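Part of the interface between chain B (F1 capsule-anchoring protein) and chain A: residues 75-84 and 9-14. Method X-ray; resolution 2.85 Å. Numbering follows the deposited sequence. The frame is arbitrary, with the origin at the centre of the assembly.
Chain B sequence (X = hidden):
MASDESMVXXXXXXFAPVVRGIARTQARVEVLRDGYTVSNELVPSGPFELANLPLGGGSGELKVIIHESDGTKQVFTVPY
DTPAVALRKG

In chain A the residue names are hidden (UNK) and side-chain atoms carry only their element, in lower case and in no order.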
# COMPACT_ATOMS: atom_id res chain seq x y z
N VAL B 75 -8.27 -24.31 6.31
CA VAL B 75 -9.11 -23.36 5.57
C VAL B 75 -9.92 -22.53 6.56
O VAL B 75 -10.65 -23.07 7.39
CB VAL B 75 -10.05 -24.08 4.56
CG1 VAL B 75 -10.95 -23.07 3.84
CG2 VAL B 75 -9.25 -24.88 3.55
N PHE B 76 -9.76 -21.21 6.47
CA PHE B 76 -10.46 -20.28 7.35
C PHE B 76 -11.42 -19.41 6.56
O PHE B 76 -11.12 -19.00 5.43
CB PHE B 76 -9.46 -19.39 8.10
CG PHE B 76 -8.47 -20.15 8.95
CD1 PHE B 76 -7.25 -20.56 8.41
CD2 PHE B 76 -8.75 -20.44 10.28
CE1 PHE B 76 -6.32 -21.25 9.19
CE2 PHE B 76 -7.83 -21.13 11.07
CZ PHE B 76 -6.61 -21.54 10.52
N THR B 77 -12.58 -19.12 7.14
CA THR B 77 -13.54 -18.18 6.56
C THR B 77 -13.39 -16.82 7.24
O THR B 77 -13.83 -16.62 8.37
CB THR B 77 -15.00 -18.70 6.65
OG1 THR B 77 -15.09 -19.98 6.02
CG2 THR B 77 -15.96 -17.74 5.97
N VAL B 78 -12.75 -15.89 6.53
CA VAL B 78 -12.46 -14.57 7.07
C VAL B 78 -13.43 -13.54 6.49
O VAL B 78 -13.42 -13.29 5.28
CB VAL B 78 -10.99 -14.14 6.80
CG1 VAL B 78 -10.68 -12.79 7.43
CG2 VAL B 78 -10.02 -15.20 7.31
N PRO B 79 -14.29 -12.96 7.34
CA PRO B 79 -15.23 -11.94 6.88
C PRO B 79 -14.52 -10.61 6.61
O PRO B 79 -13.63 -10.22 7.37
CB PRO B 79 -16.21 -11.81 8.04
CG PRO B 79 -15.43 -12.21 9.25
CD PRO B 79 -14.42 -13.22 8.79
N TYR B 80 -14.91 -9.94 5.53
CA TYR B 80 -14.33 -8.65 5.17
C TYR B 80 -15.41 -7.59 4.93
O TYR B 80 -16.50 -7.91 4.46
CB TYR B 80 -13.40 -8.78 3.96
CG TYR B 80 -14.10 -8.89 2.62
CD1 TYR B 80 -14.69 -10.09 2.21
CD2 TYR B 80 -14.15 -7.80 1.75
CE1 TYR B 80 -15.33 -10.19 0.98
CE2 TYR B 80 -14.79 -7.90 0.51
CZ TYR B 80 -15.37 -9.09 0.14
OH TYR B 80 -16.00 -9.20 -1.08
N ASP B 81 -15.09 -6.34 5.26
CA ASP B 81 -16.03 -5.24 5.13
C ASP B 81 -15.32 -3.95 4.73
O ASP B 81 -14.13 -3.78 4.99
CB ASP B 81 -16.81 -5.05 6.43
CG ASP B 81 -18.14 -4.33 6.24
OD1 ASP B 81 -18.55 -4.11 5.08
OD2 ASP B 81 -18.77 -3.97 7.25
N THR B 82 -16.07 -3.06 4.09
CA THR B 82 -15.54 -1.79 3.61
C THR B 82 -16.38 -0.64 4.18
O THR B 82 -17.60 -0.65 4.03
CB THR B 82 -15.55 -1.74 2.06
OG1 THR B 82 -15.30 -3.05 1.53
CG2 THR B 82 -14.49 -0.77 1.54
N PRO B 83 -15.73 0.34 4.83
CA PRO B 83 -16.45 1.47 5.43
C PRO B 83 -17.11 2.36 4.38
O PRO B 83 -16.58 2.51 3.28
CB PRO B 83 -15.35 2.25 6.17
CG PRO B 83 -14.09 1.86 5.50
CD PRO B 83 -14.27 0.44 5.06
N ALA B 84 -18.26 2.93 4.73
CA ALA B 84 -18.99 3.81 3.82
C ALA B 84 -18.55 5.26 3.98
O ALA B 84 -18.54 5.80 5.09
CB ALA B 84 -20.49 3.67 4.05
N UNK A 9 -6.52 -16.06 11.61
CA UNK A 9 -6.28 -15.06 10.57
C UNK A 9 -7.47 -14.13 10.38
O UNK A 9 -8.61 -14.59 10.33
c UNK A 9 -6.05 -15.90 9.31
c UNK A 9 -6.52 -17.43 11.07
c UNK A 9 -6.67 -17.21 9.60
N UNK A 10 -7.20 -12.83 10.28
CA UNK A 10 -8.26 -11.82 10.31
C UNK A 10 -8.04 -10.67 9.32
O UNK A 10 -6.92 -10.36 8.93
c UNK A 10 -5.90 -8.56 12.66
c UNK A 10 -8.43 -11.26 11.73
c UNK A 10 -7.03 -9.20 12.16
c UNK A 10 -7.20 -10.58 12.28
c UNK A 10 -4.92 -9.30 13.30
c UNK A 10 -6.20 -11.30 12.93
o UNK A 10 -3.81 -8.67 13.80
c UNK A 10 -5.06 -10.68 13.44
N UNK A 11 -9.15 -10.05 8.93
CA UNK A 11 -9.17 -8.90 8.04
C UNK A 11 -9.06 -7.62 8.88
O UNK A 11 -9.89 -7.38 9.76
o UNK A 11 -11.19 -4.79 3.40
c UNK A 11 -10.30 -6.92 3.98
c UNK A 11 -10.64 -7.81 6.22
c UNK A 11 -10.12 -7.93 4.93
c UNK A 11 -11.54 -5.65 5.60
c UNK A 11 -11.01 -5.79 4.33
c UNK A 11 -10.47 -8.91 7.23
c UNK A 11 -11.36 -6.66 6.53
N UNK A 12 -8.03 -6.82 8.61
CA UNK A 12 -7.77 -5.62 9.40
C UNK A 12 -7.85 -4.33 8.58
O UNK A 12 -7.33 -4.26 7.47
c UNK A 12 -6.00 -4.46 10.85
c UNK A 12 -6.41 -5.72 10.11
c UNK A 12 -4.75 -4.65 11.68
n UNK A 12 -4.90 -5.29 12.84
o UNK A 12 -3.67 -4.22 11.29
N UNK A 13 -8.50 -3.32 9.15
CA UNK A 13 -8.63 -2.01 8.53
C UNK A 13 -7.38 -1.17 8.76
O UNK A 13 -7.12 -0.70 9.87
c UNK A 13 -12.90 0.04 9.21
c UNK A 13 -11.40 -2.97 7.86
c UNK A 13 -11.18 -1.80 8.53
c UNK A 13 -15.17 -0.50 8.50
c UNK A 13 -9.87 -1.28 9.06
c UNK A 13 -14.25 0.36 9.14
c UNK A 13 -12.46 -1.16 8.64
c UNK A 13 -14.76 -1.68 7.94
c UNK A 13 -13.40 -2.00 8.01
n UNK A 13 -12.73 -3.10 7.55
N UNK A 14 -6.60 -0.99 7.69
CA UNK A 14 -5.45 -0.10 7.70
C UNK A 14 -5.63 1.07 6.74
O UNK A 14 -6.40 0.99 5.78
n UNK A 14 -3.79 -2.32 9.26
c UNK A 14 -3.37 -1.25 8.59
c UNK A 14 -4.16 -0.86 7.36
o UNK A 14 -2.39 -0.59 8.95

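Position 9 of chain A has three side-chain carbons, and the last of them closes a ring onto the backbone N. A carbon of this ring lies over one face of the F76(B) ring, and the backbone takes part as well, with O of position 9 3.4 Å from CG2 of V78(B). Closure onto the backbone N is unique to proline, so the residue is P9(A). Its CG lies 3.7 Å from the centroid of the F76(B) ring and 22° off the ring normal, a CH-pi contact over the face; the closest pair is CG of P9(A) and CG of F76(B), 3.5 Å apart.

At position 10 one carbon leads to a ring of six carbons that bears a single oxygen. The CA-to-CB bond points away from chain B, and the contact is confined to the backbone, whose C lies 3.9 Å from CG1 of V78(B). A six-carbon ring with one oxygen is a phenol: Y10(A).

Position 11 repeats the same atom count, one carbon and a six-carbon ring with one oxygen, but its CA-to-CB bond points toward chain B. Its CB is 3.4 Å from O of P79(B) and 3.9 Å from CG1 of V78(B). CB of Y80(B) sits 3.5 Å from the ring centroid, 11° off the normal. The residue is Y11(A). The edge of the Y80(B) ring turns toward its face, with centroids 5.9 Å apart and planes at 62°, and OH of Y11(A) donates a weak hydrogen bond to O of D81(B) at 3.5 Å.

Position 12 carries three carbons in an unbranched run, the third bonded to one oxygen and one nitrogen. The side chain reaches nothing in the chain B stretch. This terminal amide identifies Q12(A).

Position 13 has one carbon followed by fused five- and six-membered rings holding eight carbons and one nitrogen. The ring nitrogen approaches O of D81(B), and P83(B) lies over one face of the six-membered ring. This is an indole, hence W13(A). NE1 of W13(A) donates a weak hydrogen bond to O of D81(B) at 3.0 Å, with an N-H...O angle of 126°. CD of P83(B) lies 3.8 Å from the centroid of the six-membered ring, 18° off its normal.

Position 14 has two carbons, the second carrying one oxygen and one nitrogen, and is out of reach of the chain B stretch. This is a shorter amide, N14(A). Its ND2 instead donates a weak hydrogen bond to OE1 of Q12(A) at 2.8 Å.

The segments run nearly parallel, 6° apart, and bury 478 Å² in total. P9(A), Y11(A) and W13(A), alternate residues directed toward chain B, meet F76(B), Y80(B) and P83(B) through CH-pi packing, while O of D81(B) accepts both weak hydrogen bonds across the contact.

Chain A 9-14: PYYQWN
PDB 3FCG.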